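Local coordinates for uncharacterized NTF-2 like protein (Silicibacter pomeroyi DSS-3, PDB 3FKA), which is of unknown function but adopts an NTF2-like fold of the putative lumazine-binding family, and so may bind a small ligand, at residues 77-89 and 99-111. Sequence-based numbering, arbitrary orientation. Where two conformers were deposited one is given.
With EDO (1,2-ethanediol), chain Q.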
loop_
_atom_site.group_PDB
_atom_site.type_symbol
_atom_site.label_atom_id
_atom_site.label_comp_id
_atom_site.label_asym_id
_atom_site.label_seq_id
_atom_site.Cartn_x
_atom_site.Cartn_y
_atom_site.Cartn_z
ATOM N N VAL B 77 0.093 -1.433 -6.026
ATOM C CA VAL B 77 -1.199 -1.779 -6.600
ATOM C C VAL B 77 -2.010 -2.396 -5.477
ATOM O O VAL B 77 -1.520 -3.315 -4.824
ATOM C CB VAL B 77 -1.126 -2.819 -7.732
ATOM C CG1 VAL B 77 -2.535 -3.075 -8.289
ATOM C CG2 VAL B 77 -0.184 -2.383 -8.859
ATOM N N SER B 78 -3.228 -1.885 -5.238
ATOM C CA SER B 78 -4.133 -2.405 -4.209
ATOM C C SER B 78 -5.451 -2.697 -4.914
ATOM O O SER B 78 -5.904 -1.881 -5.719
ATOM C CB SER B 78 -4.348 -1.428 -3.046
ATOM O OG SER B 78 -3.142 -1.196 -2.339
ATOM N N VAL B 79 -6.069 -3.839 -4.616
ATOM C CA VAL B 79 -7.317 -4.228 -5.262
ATOM C C VAL B 79 -8.309 -4.756 -4.231
ATOM O O VAL B 79 -7.925 -5.529 -3.334
ATOM C CB VAL B 79 -7.100 -5.352 -6.299
ATOM C CG1 VAL B 79 -8.423 -5.742 -6.995
ATOM C CG2 VAL B 79 -6.067 -4.990 -7.362
ATOM N N GLN B 80 -9.557 -4.301 -4.317
ATOM C CA GLN B 80 -10.651 -4.821 -3.457
ATOM C C GLN B 80 -11.831 -5.008 -4.383
ATOM O O GLN B 80 -12.408 -4.041 -4.823
ATOM C CB GLN B 80 -10.973 -3.899 -2.294
ATOM C CG GLN B 80 -9.886 -3.831 -1.231
ATOM C CD GLN B 80 -9.748 -5.130 -0.400
ATOM O OE1 GLN B 80 -10.717 -5.853 -0.185
ATOM N NE2 GLN B 80 -8.546 -5.401 0.072
ATOM N N GLY B 81 -12.191 -6.255 -4.694
ATOM C CA GLY B 81 -13.306 -6.487 -5.630
ATOM C C GLY B 81 -13.098 -5.779 -6.969
ATOM O O GLY B 81 -12.112 -6.029 -7.674
ATOM N N ASP B 82 -14.009 -4.865 -7.301
ATOM C CA ASP B 82 -13.966 -4.138 -8.575
ATOM C C ASP B 82 -13.297 -2.741 -8.501
ATOM O O ASP B 82 -13.466 -1.945 -9.438
ATOM C CB ASP B 82 -15.368 -4.103 -9.221
ATOM C CG ASP B 82 -16.410 -3.384 -8.401
ATOM O OD1 ASP B 82 -16.078 -2.802 -7.357
ATOM O OD2 ASP B 82 -17.585 -3.420 -8.843
ATOM N N ILE B 83 -12.601 -2.439 -7.399
ATOM C CA ILE B 83 -11.877 -1.169 -7.256
ATOM C C ILE B 83 -10.380 -1.419 -7.071
ATOM O O ILE B 83 -9.963 -2.443 -6.507
ATOM C CB ILE B 83 -12.448 -0.230 -6.143
ATOM C CG1 ILE B 83 -12.446 -0.880 -4.762
ATOM C CG2 ILE B 83 -13.872 0.228 -6.534
ATOM C CD1 ILE B 83 -12.719 0.123 -3.613
ATOM N N ALA B 84 -9.581 -0.482 -7.573
ATOM C CA ALA B 84 -8.128 -0.559 -7.439
ATOM C C ALA B 84 -7.548 0.821 -7.256
ATOM O O ALA B 84 -8.168 1.833 -7.653
ATOM C CB ALA B 84 -7.473 -1.229 -8.649
HETATM N N MSE B 85 -6.386 0.862 -6.626
HETATM C CA MSE B 85 -5.682 2.108 -6.435
HETATM C C MSE B 85 -4.212 1.779 -6.690
HETATM O O MSE B 85 -3.711 0.780 -6.163
HETATM C CB MSE B 85 -5.993 2.647 -5.064
HETATM C CG MSE B 85 -5.522 4.022 -4.873
HETATM SE SE MSE B 85 -6.134 4.718 -3.167
HETATM C CE MSE B 85 -5.599 3.263 -1.962
ATOM N N LEU B 86 -3.557 2.601 -7.502
ATOM C CA LEU B 86 -2.184 2.375 -7.939
ATOM C C LEU B 86 -1.281 3.559 -7.707
ATOM O O LEU B 86 -1.711 4.701 -7.863
ATOM C CB LEU B 86 -2.163 2.146 -9.458
ATOM C CG LEU B 86 -2.739 0.975 -10.302
ATOM C CD1 LEU B 86 -1.779 -0.221 -10.405
ATOM C CD2 LEU B 86 -4.154 0.550 -9.852
ATOM N N HIS B 87 -0.028 3.287 -7.375
ATOM C CA HIS B 87 1.014 4.309 -7.204
ATOM C C HIS B 87 1.971 4.018 -8.363
ATOM O O HIS B 87 2.600 2.948 -8.400
ATOM C CB HIS B 87 1.713 4.287 -5.844
ATOM C CG HIS B 87 2.916 5.177 -5.748
ATOM N ND1 HIS B 87 3.887 5.009 -4.781
ATOM C CD2 HIS B 87 3.334 6.203 -6.525
ATOM C CE1 HIS B 87 4.820 5.933 -4.937
ATOM N NE2 HIS B 87 4.508 6.671 -5.988
ATOM N N VAL B 88 2.071 4.964 -9.298
ATOM C CA VAL B 88 2.931 4.856 -10.436
ATOM C C VAL B 88 3.941 6.001 -10.470
ATOM O O VAL B 88 3.567 7.155 -10.202
ATOM C CB VAL B 88 2.112 4.925 -11.791
ATOM C CG1 VAL B 88 3.019 4.755 -13.034
ATOM C CG2 VAL B 88 0.978 3.873 -11.819
ATOM N N GLU B 89 5.206 5.669 -10.727
ATOM C CA GLU B 89 6.273 6.642 -10.894
ATOM C C GLU B 89 6.424 6.823 -12.374
ATOM O O GLU B 89 6.430 5.834 -13.090
ATOM C CB GLU B 89 7.628 6.146 -10.418
ATOM C CG GLU B 89 7.787 5.858 -8.966
ATOM C CD GLU B 89 9.214 5.410 -8.637
ATOM O OE1 GLU B 89 9.954 4.981 -9.541
ATOM O OE2 GLU B 89 9.616 5.492 -7.466
ATOM N N ASP B 99 2.138 9.409 -9.258
ATOM C CA ASP B 99 0.727 9.415 -9.571
ATOM C C ASP B 99 -0.004 8.423 -8.692
ATOM O O ASP B 99 0.480 7.294 -8.524
ATOM C CB ASP B 99 0.455 8.945 -11.000
ATOM C CG ASP B 99 0.943 9.890 -12.069
ATOM O OD1 ASP B 99 1.238 11.083 -11.834
ATOM O OD2 ASP B 99 0.983 9.410 -13.214
ATOM N N PHE B 100 -1.141 8.836 -8.109
ATOM C CA PHE B 100 -2.017 7.966 -7.348
ATOM C C PHE B 100 -3.296 7.900 -8.182
ATOM O O PHE B 100 -3.984 8.918 -8.321
ATOM C CB PHE B 100 -2.325 8.422 -5.937
ATOM C CG PHE B 100 -1.148 8.464 -5.005
ATOM C CD1 PHE B 100 -0.026 7.621 -5.146
ATOM C CD2 PHE B 100 -1.228 9.239 -3.860
ATOM C CE1 PHE B 100 0.968 7.639 -4.223
ATOM C CE2 PHE B 100 -0.241 9.230 -2.938
ATOM C CZ PHE B 100 0.869 8.431 -3.102
ATOM N N LEU B 101 -3.586 6.718 -8.721
ATOM C CA LEU B 101 -4.737 6.485 -9.583
ATOM C C LEU B 101 -5.826 5.674 -8.885
ATOM O O LEU B 101 -5.492 4.750 -8.166
ATOM C CB LEU B 101 -4.287 5.680 -10.810
ATOM C CG LEU B 101 -3.176 6.147 -11.773
ATOM C CD1 LEU B 101 -2.741 4.983 -12.701
ATOM C CD2 LEU B 101 -3.562 7.357 -12.613
ATOM N N THR B 102 -7.103 6.019 -9.087
ATOM C CA THR B 102 -8.241 5.247 -8.561
ATOM C C THR B 102 -8.795 4.644 -9.858
ATOM O O THR B 102 -8.870 5.348 -10.889
ATOM C CB THR B 102 -9.295 6.040 -7.775
ATOM O OG1 THR B 102 -9.709 7.190 -8.518
ATOM C CG2 THR B 102 -8.705 6.481 -6.450
ATOM N N VAL B 103 -9.164 3.360 -9.818
ATOM C CA VAL B 103 -9.584 2.637 -11.018
ATOM C C VAL B 103 -10.781 1.771 -10.677
ATOM O O VAL B 103 -10.871 1.264 -9.546
ATOM C CB VAL B 103 -8.433 1.728 -11.530
ATOM C CG1 VAL B 103 -8.678 1.273 -12.980
ATOM C CG2 VAL B 103 -7.053 2.435 -11.461
ATOM N N LEU B 104 -11.676 1.605 -11.645
ATOM C CA LEU B 104 -12.879 0.807 -11.479
ATOM C C LEU B 104 -12.975 -0.227 -12.589
ATOM O O LEU B 104 -12.748 0.095 -13.754
ATOM C CB LEU B 104 -14.120 1.672 -11.555
ATOM C CG LEU B 104 -15.487 1.019 -11.320
ATOM C CD1 LEU B 104 -15.684 0.634 -9.843
ATOM C CD2 LEU B 104 -16.617 1.956 -11.781
ATOM N N LEU B 105 -13.325 -1.452 -12.215
ATOM C CA LEU B 105 -13.559 -2.531 -13.159
ATOM C C LEU B 105 -15.007 -2.323 -13.556
ATOM O O LEU B 105 -15.895 -2.558 -12.738
ATOM C CB LEU B 105 -13.365 -3.900 -12.521
ATOM C CG LEU B 105 -13.733 -5.130 -13.365
ATOM C CD1 LEU B 105 -12.925 -5.228 -14.634
ATOM C CD2 LEU B 105 -13.539 -6.375 -12.506
ATOM N N HIS B 106 -15.251 -1.940 -14.804
ATOM C CA HIS B 106 -16.607 -1.646 -15.251
ATOM C C HIS B 106 -16.828 -2.224 -16.641
ATOM O O HIS B 106 -16.016 -2.005 -17.549
ATOM C CB HIS B 106 -16.815 -0.138 -15.228
ATOM C CG HIS B 106 -18.167 0.294 -15.685
ATOM N ND1 HIS B 106 -19.319 0.007 -14.981
ATOM C CD2 HIS B 106 -18.546 1.037 -16.746
ATOM C CE1 HIS B 106 -20.356 0.509 -15.628
ATOM N NE2 HIS B 106 -19.915 1.142 -16.699
ATOM N N GLU B 107 -17.924 -2.965 -16.792
ATOM C CA GLU B 107 -18.251 -3.614 -18.067
ATOM C C GLU B 107 -17.089 -4.487 -18.599
ATOM O O GLU B 107 -16.764 -4.455 -19.787
ATOM C CB GLU B 107 -18.699 -2.569 -19.082
ATOM C CG GLU B 107 -19.933 -1.858 -18.613
ATOM C CD GLU B 107 -20.439 -0.809 -19.567
ATOM O OE1 GLU B 107 -19.736 -0.409 -20.526
ATOM O OE2 GLU B 107 -21.573 -0.379 -19.306
ATOM N N GLY B 108 -16.431 -5.209 -17.694
ATOM C CA GLY B 108 -15.349 -6.126 -18.084
ATOM C C GLY B 108 -13.944 -5.576 -18.227
ATOM O O GLY B 108 -13.019 -6.345 -18.539
ATOM N N SER B 109 -13.752 -4.279 -17.992
ATOM C CA SER B 109 -12.408 -3.724 -18.106
ATOM C C SER B 109 -12.133 -2.613 -17.066
ATOM O O SER B 109 -13.046 -1.928 -16.618
ATOM C CB SER B 109 -12.169 -3.226 -19.521
ATOM O OG SER B 109 -12.986 -2.138 -19.857
ATOM N N TRP B 110 -10.870 -2.509 -16.676
ATOM C CA TRP B 110 -10.403 -1.512 -15.710
ATOM C C TRP B 110 -10.280 -0.172 -16.407
ATOM O O TRP B 110 -9.689 -0.103 -17.500
ATOM C CB TRP B 110 -9.087 -1.946 -15.082
ATOM C CG TRP B 110 -9.216 -3.158 -14.215
ATOM C CD1 TRP B 110 -9.025 -4.459 -14.582
ATOM C CD2 TRP B 110 -9.581 -3.177 -12.840
ATOM N NE1 TRP B 110 -9.228 -5.293 -13.499
ATOM C CE2 TRP B 110 -9.583 -4.527 -12.419
ATOM C CE3 TRP B 110 -9.936 -2.185 -11.919
ATOM C CZ2 TRP B 110 -9.897 -4.905 -11.110
ATOM C CZ3 TRP B 110 -10.235 -2.569 -10.607
ATOM C CH2 TRP B 110 -10.204 -3.909 -10.217
ATOM N N ARG B 111 -10.831 0.886 -15.798
ATOM C CA ARG B 111 -10.824 2.218 -16.413
ATOM C C ARG B 111 -10.556 3.228 -15.296
ATOM O O ARG B 111 -11.074 3.095 -14.182
ATOM C CB ARG B 111 -12.133 2.460 -17.152
ATOM C CG ARG B 111 -12.099 3.597 -18.132
ATOM C CD ARG B 111 -13.422 3.681 -18.849
ATOM N NE ARG B 111 -13.368 4.691 -19.899
ATOM C CZ ARG B 111 -14.419 5.279 -20.451
ATOM N NH1 ARG B 111 -15.657 5.047 -20.030
ATOM N NH2 ARG B 111 -14.214 6.185 -21.405
HETATM C C1 EDO Q . -12.396 0.771 -21.759
HETATM O O1 EDO Q . -13.580 0.479 -20.989
HETATM C C2 EDO Q . -11.178 0.869 -20.863
HETATM O O2 EDO Q . -11.168 -0.216 -19.944
#
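Phe-100 sets its ring edge against the face of His-87, a T-shaped pair with planes at 87° in which CE1 of Phe-100 comes 3.5 Å from CG of His-87. With CG anti to the backbone N (chi1 171°), the imidazole points along its own strand, and NE2 hydrogen-bonds Asp-98 OD1. Strands 83-89 and 99-106 run antiparallel, joined by six backbone hydrogen bonds; His-87 and Phe-100 form a non-hydrogen-bonded pair. On the face turned to helix 4-24, packing is tight: Ala-84 CB meets Trp-110 CZ3 at 3.6 Å, Leu-105 CB sits over the indole face, and Leu-86 CD2 touches Val-103 CG2 at 3.8 Å. Without the imidazole, as with an alanine here, the Phe-100 edge would probably lose the face it rests on and Asp-98 its hydrogen-bond partner. Gly-81 is an exposed corner beside the packed Asp-82, whose O accepts a seventh hydrogen bond from Leu-105 N at 2.8 Å; the solvent side is the type I' turn round Glu-107 and Gly-108. One face thus packs on the helix, with Asp-99, hydrogen-bonded to Tyr-18, its polar exception. The other meets a second subunit through apolar Ile-83, Phe-100 and Leu-104 plus Thr-102; the hydrogen bonds of Thr-102 OG1 to Ser-114 OG and of Asp-82 OD2 to His-43 ND1, both partners on that subunit, are consistent with a role in the subunit interface.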